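Side-chain contacts in geranyl diphosphate synthase small subunit (Antirrhinum majus, PDB 3QKC), which probably acts as the regulatory, by itself poorly active or inactive partner of a large subunit that condenses isopentenyl and dimethylallyl diphosphates into geranyl diphosphate: residues E85-T90 against I107-G112; F118-M123 against E143-M148; L236-L241 against L251-F256. All blocks are in the same frame, centred on the assembly; numbering follows the deposited sequence.

Contact 1 (E85-T90 against I107-G112)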
loop_
_atom_site.group_PDB
_atom_site.type_symbol
_atom_site.label_atom_id
_atom_site.label_comp_id
_atom_site.label_asym_id
_atom_site.label_seq_id
_atom_site.Cartn_x
_atom_site.Cartn_y
_atom_site.Cartn_z
ATOM N N GLU A 85 10.213 -10.908 2.555
ATOM C CA GLU A 85 10.932 -12.023 1.968
ATOM C C GLU A 85 11.850 -12.722 2.961
ATOM O O GLU A 85 12.113 -13.907 2.824
ATOM C CB GLU A 85 11.786 -11.546 0.794
ATOM C CG GLU A 85 11.093 -11.606 -0.568
ATOM C CD GLU A 85 11.725 -10.646 -1.581
ATOM O OE1 GLU A 85 10.977 -9.994 -2.316
ATOM O OE2 GLU A 85 12.965 -10.519 -1.625
ATOM N N ASN A 86 12.374 -11.962 3.920
ATOM C CA ASN A 86 13.293 -12.502 4.909
ATOM C C ASN A 86 12.569 -12.780 6.201
ATOM O O ASN A 86 13.179 -13.180 7.179
ATOM C CB ASN A 86 14.456 -11.543 5.130
ATOM C CG ASN A 86 15.413 -11.505 3.947
ATOM O OD1 ASN A 86 16.310 -12.335 3.843
ATOM N ND2 ASN A 86 15.227 -10.541 3.062
ATOM N N LEU A 87 11.254 -12.592 6.186
ATOM C CA LEU A 87 10.420 -12.841 7.351
ATOM C C LEU A 87 10.338 -14.343 7.721
ATOM O O LEU A 87 9.879 -15.161 6.921
ATOM C CB LEU A 87 9.033 -12.275 7.099
ATOM C CG LEU A 87 7.980 -12.449 8.179
ATOM C CD1 LEU A 87 8.431 -11.745 9.427
ATOM C CD2 LEU A 87 6.668 -11.853 7.675
ATOM N N PRO A 88 10.784 -14.707 8.934
ATOM C CA PRO A 88 10.674 -16.115 9.370
ATOM C C PRO A 88 9.219 -16.534 9.582
ATOM O O PRO A 88 8.521 -15.962 10.421
ATOM C CB PRO A 88 11.418 -16.133 10.711
ATOM C CG PRO A 88 12.274 -14.930 10.702
ATOM C CD PRO A 88 11.496 -13.889 9.928
ATOM N N LEU A 89 8.767 -17.520 8.819
ATOM C CA LEU A 89 7.415 -18.058 8.975
ATOM C C LEU A 89 7.444 -19.360 9.791
ATOM O O LEU A 89 8.400 -19.614 10.532
ATOM C CB LEU A 89 6.777 -18.289 7.597
ATOM C CG LEU A 89 6.494 -17.040 6.745
ATOM C CD1 LEU A 89 6.052 -17.453 5.358
ATOM C CD2 LEU A 89 5.464 -16.122 7.407
ATOM N N THR A 90 6.381 -20.159 9.662
ATOM C CA THR A 90 6.326 -21.505 10.222
ATOM C C THR A 90 7.582 -22.274 9.842
ATOM O O THR A 90 8.282 -22.786 10.716
ATOM C CB THR A 90 5.037 -22.254 9.771
ATOM O OG1 THR A 90 4.115 -22.304 10.866
ATOM C CG2 THR A 90 5.327 -23.678 9.298
ATOM N N ILE A 107 6.656 -8.311 14.503
ATOM C CA ILE A 107 6.985 -6.902 14.326
ATOM C C ILE A 107 7.447 -6.584 12.909
ATOM O O ILE A 107 7.084 -5.559 12.343
ATOM C CB ILE A 107 8.091 -6.473 15.337
ATOM C CG1 ILE A 107 7.635 -6.691 16.789
ATOM C CG2 ILE A 107 8.567 -5.035 15.098
ATOM C CD1 ILE A 107 6.367 -5.957 17.154
ATOM N N GLU A 108 8.268 -7.455 12.342
ATOM C CA GLU A 108 8.652 -7.310 10.942
ATOM C C GLU A 108 7.447 -7.387 10.011
ATOM O O GLU A 108 7.408 -6.694 8.993
ATOM C CB GLU A 108 9.708 -8.341 10.550
ATOM C CG GLU A 108 11.073 -8.079 11.173
ATOM C CD GLU A 108 12.086 -9.181 10.865
ATOM O OE1 GLU A 108 11.670 -10.264 10.390
ATOM O OE2 GLU A 108 13.298 -8.958 11.076
ATOM N N LEU A 109 6.471 -8.221 10.359
ATOM C CA LEU A 109 5.266 -8.380 9.514
ATOM C C LEU A 109 4.463 -7.078 9.433
ATOM O O LEU A 109 4.142 -6.602 8.364
ATOM C CB LEU A 109 4.377 -9.518 10.019
ATOM C CG LEU A 109 2.968 -9.689 9.421
ATOM C CD1 LEU A 109 3.018 -10.120 7.942
ATOM C CD2 LEU A 109 2.192 -10.701 10.231
ATOM N N LEU A 110 4.162 -6.499 10.583
ATOM C CA LEU A 110 3.370 -5.289 10.605
ATOM C C LEU A 110 4.146 -4.066 10.120
ATOM O O LEU A 110 3.563 -3.180 9.482
ATOM C CB LEU A 110 2.751 -5.088 11.995
ATOM C CG LEU A 110 3.594 -4.811 13.225
ATOM C CD1 LEU A 110 3.873 -3.319 13.325
ATOM C CD2 LEU A 110 2.850 -5.298 14.452
ATOM N N THR A 111 5.451 -4.018 10.392
ATOM C CA THR A 111 6.252 -2.893 9.910
ATOM C C THR A 111 6.288 -2.876 8.389
ATOM O O THR A 111 6.262 -1.800 7.779
ATOM C CB THR A 111 7.717 -2.914 10.421
ATOM O OG1 THR A 111 7.733 -2.989 11.843
ATOM C CG2 THR A 111 8.424 -1.638 10.001
ATOM N N GLY A 112 6.382 -4.061 7.783
ATOM C CA GLY A 112 6.329 -4.166 6.322
ATOM C C GLY A 112 4.989 -3.648 5.839
ATOM O O GLY A 112 4.921 -2.915 4.859
#
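Leu-87, in the loop that leaves helix 68-85, and Glu-108, near the start of helix 105-126, bring their CA atoms to within 6.8 Å, the nearest backbone approach between the two segments. From there Leu-87 sends its two methyl branches to different residues of the helix. Its CG lies anti to the backbone N (chi1 179°), an orientation that carries the isobutyl end toward the helix. CD1 of Leu-87 comes alongside the Glu-108 side chain, 3.8 Å from Glu-108 CB, and the two chains run past one another in opposite senses. The other branch, Leu-87 CD2, settles against Leu-109, at 4.0 Å from both CB and CD1 of that residue.

Glu-108 is the polar member of the group. Its extended chain sets OE1 of Glu-108 over apolar carbons, 3.7 Å from Leu-87 CD1 and equally far from Pro-88 CD, the proline ring meeting the glutamate chain at about a right angle. OE2 of Glu-108 is hydrogen-bonded to ND1 of His-101, in the same connecting loop, which probably limits how far the carboxylate can turn. Leu-109, for its part, packs on Leu-109 of the second subunit, linking the loop contact to the dimer interface.

Catalytic prenyltransferases of this family usually carry here the first two aspartates of the magnesium-binding DDxx(xx)D motif; Glu-85 and Asn-86 stand in their place, consistent with a small subunit that is poorly active alone. Across the contact itself the attraction is essentially van der Waals, since each close approach is carbon to carbon or carbon to OE1. The glutamate offers CB to Leu-87 CD1 and lays OE1 beside two carbons, while the hydrogen bond from its other oxygen to His-101 would offset part of the cost of burying the acid.

Contact 2 (F118-M123 against E143-M148)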
loop_
_atom_site.group_PDB
_atom_site.type_symbol
_atom_site.label_atom_id
_atom_site.label_comp_id
_atom_site.label_asym_id
_atom_site.label_seq_id
_atom_site.Cartn_x
_atom_site.Cartn_y
_atom_site.Cartn_z
ATOM N N PHE A 118 2.910 4.022 3.503
ATOM C CA PHE A 118 3.684 5.169 3.915
ATOM C C PHE A 118 4.379 5.808 2.711
ATOM O O PHE A 118 4.292 7.015 2.503
ATOM C CB PHE A 118 4.710 4.745 4.959
ATOM C CG PHE A 118 5.414 5.899 5.618
ATOM C CD1 PHE A 118 6.586 6.404 5.083
ATOM C CD2 PHE A 118 4.891 6.482 6.772
ATOM C CE1 PHE A 118 7.234 7.463 5.678
ATOM C CE2 PHE A 118 5.538 7.551 7.382
ATOM C CZ PHE A 118 6.716 8.038 6.826
ATOM N N GLY A 119 5.055 4.996 1.904
ATOM C CA GLY A 119 5.644 5.493 0.664
ATOM C C GLY A 119 4.640 6.160 -0.259
ATOM O O GLY A 119 4.919 7.232 -0.828
ATOM N N LEU A 120 3.468 5.545 -0.407
ATOM C CA LEU A 120 2.391 6.134 -1.235
ATOM C C LEU A 120 1.786 7.382 -0.625
ATOM O O LEU A 120 1.341 8.272 -1.348
ATOM C CB LEU A 120 1.282 5.121 -1.527
ATOM C CG LEU A 120 1.755 3.803 -2.148
ATOM C CD1 LEU A 120 0.671 2.759 -2.014
ATOM C CD2 LEU A 120 2.126 4.022 -3.594
ATOM N N GLU A 121 1.765 7.435 0.703
ATOM C CA GLU A 121 1.345 8.639 1.438
ATOM C C GLU A 121 2.338 9.797 1.231
ATOM O O GLU A 121 1.915 10.922 0.976
ATOM C CB GLU A 121 1.182 8.350 2.932
ATOM C CG GLU A 121 0.619 9.526 3.731
ATOM C CD GLU A 121 0.590 9.300 5.238
ATOM O OE1 GLU A 121 0.705 8.143 5.706
ATOM O OE2 GLU A 121 0.450 10.295 5.972
ATOM N N LEU A 122 3.646 9.533 1.343
ATOM C CA LEU A 122 4.648 10.593 1.068
ATOM C C LEU A 122 4.468 11.136 -0.355
ATOM O O LEU A 122 4.399 12.340 -0.569
ATOM C CB LEU A 122 6.087 10.087 1.236
ATOM C CG LEU A 122 6.637 9.532 2.557
ATOM C CD1 LEU A 122 8.118 9.217 2.404
ATOM C CD2 LEU A 122 6.430 10.515 3.701
ATOM N N MET A 123 4.374 10.227 -1.316
ATOM C CA MET A 123 4.158 10.573 -2.716
ATOM C C MET A 123 2.867 11.373 -2.909
ATOM O O MET A 123 2.870 12.398 -3.596
ATOM C CB MET A 123 4.184 9.300 -3.587
ATOM C CG MET A 123 3.968 9.504 -5.076
ATOM S SD MET A 123 5.406 10.077 -6.017
ATOM C CE MET A 123 5.305 11.838 -5.801
ATOM N N GLU A 143 1.795 4.024 -10.887
ATOM C CA GLU A 143 3.045 3.305 -11.166
ATOM C C GLU A 143 3.569 2.527 -9.967
ATOM O O GLU A 143 3.986 1.381 -10.106
ATOM C CB GLU A 143 4.149 4.259 -11.636
ATOM C CG GLU A 143 4.060 4.657 -13.091
ATOM C CD GLU A 143 4.062 3.475 -14.032
ATOM O OE1 GLU A 143 4.951 2.612 -13.948
ATOM O OE2 GLU A 143 3.171 3.424 -14.884
ATOM N N LEU A 144 3.592 3.179 -8.807
ATOM C CA LEU A 144 4.079 2.561 -7.580
ATOM C C LEU A 144 3.159 1.446 -7.074
ATOM O O LEU A 144 3.642 0.472 -6.541
ATOM C CB LEU A 144 4.288 3.621 -6.485
ATOM C CG LEU A 144 5.424 4.602 -6.770
ATOM C CD1 LEU A 144 5.016 6.056 -6.460
ATOM C CD2 LEU A 144 6.681 4.202 -6.029
ATOM N N THR A 145 1.845 1.602 -7.222
ATOM C CA THR A 145 0.910 0.542 -6.835
ATOM C C THR A 145 1.085 -0.687 -7.725
ATOM O O THR A 145 0.886 -1.830 -7.284
ATOM C CB THR A 145 -0.563 0.995 -6.887
ATOM O OG1 THR A 145 -0.896 1.407 -8.217
ATOM C CG2 THR A 145 -0.841 2.129 -5.894
ATOM N N ARG A 146 1.485 -0.436 -8.967
ATOM C CA ARG A 146 1.679 -1.477 -9.969
ATOM C C ARG A 146 2.914 -2.323 -9.638
ATOM O O ARG A 146 2.934 -3.528 -9.868
ATOM C CB ARG A 146 1.819 -0.828 -11.353
ATOM C CG ARG A 146 1.705 -1.784 -12.531
ATOM C CD ARG A 146 1.839 -1.085 -13.908
ATOM N NE ARG A 146 3.197 -0.614 -14.239
ATOM C CZ ARG A 146 4.236 -1.401 -14.543
ATOM N NH1 ARG A 146 4.104 -2.726 -14.526
ATOM N NH2 ARG A 146 5.421 -0.865 -14.846
ATOM N N VAL A 147 3.938 -1.689 -9.082
ATOM C CA VAL A 147 5.188 -2.379 -8.782
ATOM C C VAL A 147 5.078 -3.322 -7.577
ATOM O O VAL A 147 5.696 -4.386 -7.536
ATOM C CB VAL A 147 6.368 -1.386 -8.605
ATOM C CG1 VAL A 147 6.299 -0.661 -7.266
ATOM C CG2 VAL A 147 7.684 -2.118 -8.738
ATOM N N MET A 148 4.271 -2.931 -6.605
ATOM C CA MET A 148 4.207 -3.669 -5.351
ATOM C C MET A 148 3.378 -4.939 -5.530
ATOM O O MET A 148 3.664 -5.950 -4.903
ATOM C CB MET A 148 3.651 -2.758 -4.248
ATOM C CG MET A 148 3.819 -3.235 -2.798
ATOM S SD MET A 148 5.529 -3.516 -2.207
ATOM C CE MET A 148 5.509 -5.342 -2.374
#
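Leu-144 stands at the middle of this contact, touched by Leu-120 at its CB and by Met-123 at the end of its chain. CD2 of Leu-120 presses on Leu-144 CB at 3.6 Å, the two leucines sliding past each other in opposite directions. Leu-120 has CG anti to its carbonyl carbon (chi1 -54°), and although its CB does not point straight at helix 134-148, the branch beyond leads there. The same methyl, Leu-120 CD2, also reaches the flank of Thr-145, 4.2 Å from CG2. Met-123 arrives at about a right angle to the Leu-144 chain: its CG lies 3.9 Å from Leu-144 CD1 and its SD 4.1 Å from that methyl. A bend at chi2 (79°) and another at chi3 then carry the terminal methyl away from Leu-144, leaving CG and SD to make the touch.

The next shell closes round these groups. Helix 68-85 supplies small and branched side chains, Ala-73 and Val-74 touching Leu-144, and Ala-69 and Ala-70 touching Met-123. Thr-145 turns its hydroxyl back to its own helix, where OG1 bonds to the carbonyl O of Ile-142, and this leaves CG2 for the apolar side. Leu-120 meets Leu-120 of the second subunit, and Thr-145 packs on Glu-121 of that subunit.

Further out, the axes of the two short segments pass 10.9 Å apart at 169°, a nearly antiparallel pairing whose wide spacing is bridged by leucine and methionine. Helices 105-126 and 134-148 are consecutive in the chain and form a helical hairpin, an arrangement characteristic of the all-alpha isoprenoid synthase fold, here placed beside the dimer interface.

Contact 3 (L236-L241 against L251-F256)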
loop_
_atom_site.group_PDB
_atom_site.type_symbol
_atom_site.label_atom_id
_atom_site.label_comp_id
_atom_site.label_asym_id
_atom_site.label_seq_id
_atom_site.Cartn_x
_atom_site.Cartn_y
_atom_site.Cartn_z
ATOM N N LEU A 236 19.127 -3.766 -25.434
ATOM C CA LEU A 236 17.780 -3.198 -25.462
ATOM C C LEU A 236 17.687 -1.933 -24.617
ATOM O O LEU A 236 16.993 -0.982 -24.990
ATOM C CB LEU A 236 16.736 -4.216 -25.000
ATOM C CG LEU A 236 16.447 -5.414 -25.901
ATOM C CD1 LEU A 236 15.516 -6.371 -25.174
ATOM C CD2 LEU A 236 15.852 -4.988 -27.248
ATOM N N ALA A 237 18.394 -1.923 -23.488
ATOM C CA ALA A 237 18.436 -0.752 -22.613
ATOM C C ALA A 237 19.018 0.439 -23.364
ATOM O O ALA A 237 18.458 1.537 -23.328
ATOM C CB ALA A 237 19.232 -1.046 -21.351
ATOM N N VAL A 238 20.120 0.209 -24.075
ATOM C CA VAL A 238 20.732 1.263 -24.876
ATOM C C VAL A 238 19.756 1.802 -25.941
ATOM O O VAL A 238 19.604 3.017 -26.067
ATOM C CB VAL A 238 22.130 0.843 -25.444
ATOM C CG1 VAL A 238 22.082 0.535 -26.956
ATOM C CG2 VAL A 238 23.148 1.933 -25.170
ATOM N N LYS A 239 19.060 0.906 -26.649
ATOM C CA LYS A 239 18.109 1.300 -27.704
ATOM C C LYS A 239 17.163 2.385 -27.215
ATOM O O LYS A 239 17.000 3.418 -27.876
ATOM C CB LYS A 239 17.248 0.119 -28.191
ATOM C CG LYS A 239 17.926 -1.236 -28.268
ATOM C CD LYS A 239 18.683 -1.456 -29.568
ATOM C CE LYS A 239 18.871 -2.954 -29.839
ATOM N NZ LYS A 239 17.567 -3.668 -30.062
ATOM N N GLU A 240 16.541 2.132 -26.060
ATOM C CA GLU A 240 15.580 3.055 -25.466
ATOM C C GLU A 240 16.206 4.420 -25.180
ATOM O O GLU A 240 15.585 5.457 -25.405
ATOM C CB GLU A 240 14.953 2.456 -24.196
ATOM C CG GLU A 240 14.193 1.127 -24.404
ATOM C CD GLU A 240 13.018 1.227 -25.382
ATOM O OE1 GLU A 240 12.601 2.349 -25.731
ATOM O OE2 GLU A 240 12.494 0.170 -25.794
ATOM N N LEU A 241 17.454 4.412 -24.722
ATOM C CA LEU A 241 18.160 5.646 -24.397
ATOM C C LEU A 241 18.387 6.586 -25.581
ATOM O O LEU A 241 18.400 7.805 -25.410
ATOM C CB LEU A 241 19.489 5.337 -23.709
ATOM C CG LEU A 241 19.332 4.907 -22.253
ATOM C CD1 LEU A 241 20.682 4.894 -21.564
ATOM C CD2 LEU A 241 18.352 5.822 -21.503
ATOM N N LEU A 251 25.895 9.439 -17.626
ATOM C CA LEU A 251 25.928 9.056 -16.220
ATOM C C LEU A 251 25.002 7.863 -15.945
ATOM O O LEU A 251 25.382 6.924 -15.230
ATOM C CB LEU A 251 25.575 10.250 -15.323
ATOM C CG LEU A 251 26.476 11.500 -15.358
ATOM C CD1 LEU A 251 25.843 12.641 -14.567
ATOM C CD2 LEU A 251 27.870 11.227 -14.835
ATOM N N ILE A 252 23.807 7.889 -16.535
ATOM C CA ILE A 252 22.873 6.757 -16.450
ATOM C C ILE A 252 23.477 5.486 -17.080
ATOM O O ILE A 252 23.452 4.416 -16.463
ATOM C CB ILE A 252 21.475 7.100 -17.053
ATOM C CG1 ILE A 252 20.779 8.184 -16.218
ATOM C CG2 ILE A 252 20.584 5.853 -17.107
ATOM C CD1 ILE A 252 19.675 8.941 -16.962
ATOM N N ARG A 253 24.042 5.613 -18.284
ATOM C CA ARG A 253 24.768 4.502 -18.915
ATOM C C ARG A 253 25.888 3.986 -18.017
ATOM O O ARG A 253 26.103 2.768 -17.907
ATOM C CB ARG A 253 25.321 4.893 -20.288
ATOM C CG ARG A 253 24.307 4.753 -21.416
ATOM C CD ARG A 253 24.798 5.413 -22.708
ATOM N NE ARG A 253 23.729 5.464 -23.709
ATOM C CZ ARG A 253 23.773 6.164 -24.840
ATOM N NH1 ARG A 253 24.843 6.889 -25.140
ATOM N NH2 ARG A 253 22.738 6.137 -25.674
ATOM N N GLY A 254 26.584 4.918 -17.370
ATOM C CA GLY A 254 27.609 4.588 -16.381
ATOM C C GLY A 254 27.070 3.832 -15.177
ATOM O O GLY A 254 27.579 2.774 -14.843
ATOM N N VAL A 255 26.032 4.371 -14.539
ATOM C CA VAL A 255 25.415 3.745 -13.357
ATOM C C VAL A 255 25.058 2.279 -13.625
ATOM O O VAL A 255 25.209 1.428 -12.749
ATOM C CB VAL A 255 24.163 4.551 -12.851
ATOM C CG1 VAL A 255 23.324 3.747 -11.846
ATOM C CG2 VAL A 255 24.582 5.901 -12.241
ATOM N N PHE A 256 24.623 1.985 -14.848
ATOM C CA PHE A 256 24.141 0.649 -15.194
ATOM C C PHE A 256 25.081 -0.163 -16.088
ATOM O O PHE A 256 24.661 -1.094 -16.789
ATOM C CB PHE A 256 22.735 0.745 -15.781
ATOM C CG PHE A 256 21.714 1.150 -14.778
ATOM C CD1 PHE A 256 21.141 0.205 -13.939
ATOM C CD2 PHE A 256 21.351 2.483 -14.630
ATOM C CE1 PHE A 256 20.198 0.576 -12.986
ATOM C CE2 PHE A 256 20.405 2.848 -13.671
ATOM C CZ PHE A 256 19.840 1.891 -12.854
#
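Arg-253, Leu-241 and Val-238 supply most of the surface buried where helix 227-241 meets helix 248-255. The arginine gives the most, and it does so along its length, with CG and with the NE and NH2 of its guanidinium. Extended from CG to NE, the chain slides past Leu-241 in the opposite direction, with Arg-253 CG 3.6 Å from Leu-241 CD1. Further along, the same methyl, Leu-241 CD1, lies 3.8 Å from Arg-253 NE, while Arg-253 NH2 comes to 3.9 Å from Leu-241 CB. Val-238, one helical turn earlier, brings CG2 to 3.9 Å from Arg-253 NE, its side chain crossing the arginine at a slant. Both aliphatic groups approach the guanidinium obliquely.

NE of Arg-253 is buried by these methyls and has no polar partner in the model, a price the packing appears to pay; NH1 has a long, weak ion pair with Glu-250. Putting an alanine here removes CG, NE and NH2, and is likely to leave Leu-241 CD1 and Val-238 CG2 without their partner and a gap between the two helices.

The neighbours are all helices; the chain has no strands. Leu-241 also packs on Phe-208 of helix 199-219, Ile-252 on Ala-55 and Leu-59 of helix 48-59, and Leu-251 reaches helix 5-24, which places the contact where the last two helices of the chain join three others.

In the fold
Contacts 1 and 2 share helix 105-126, following one another along the chain with centres 20 Å apart and nearest atoms about 7 Å apart. That helix is held by a loop near its start and by helix 134-148 further along, and both contacts meet the second subunit. Contact 3 belongs to the C-terminal helices on the opposite side of the chain's centre, 35 Å from contact 1 and 25 Å from contact 2 between centres, and touches no other subunit. The loop of contact 1 probably coincides with the place where catalytic relatives usually carry their first metal-binding motif; contacts 2 and 3 instead join helices within the all-alpha body.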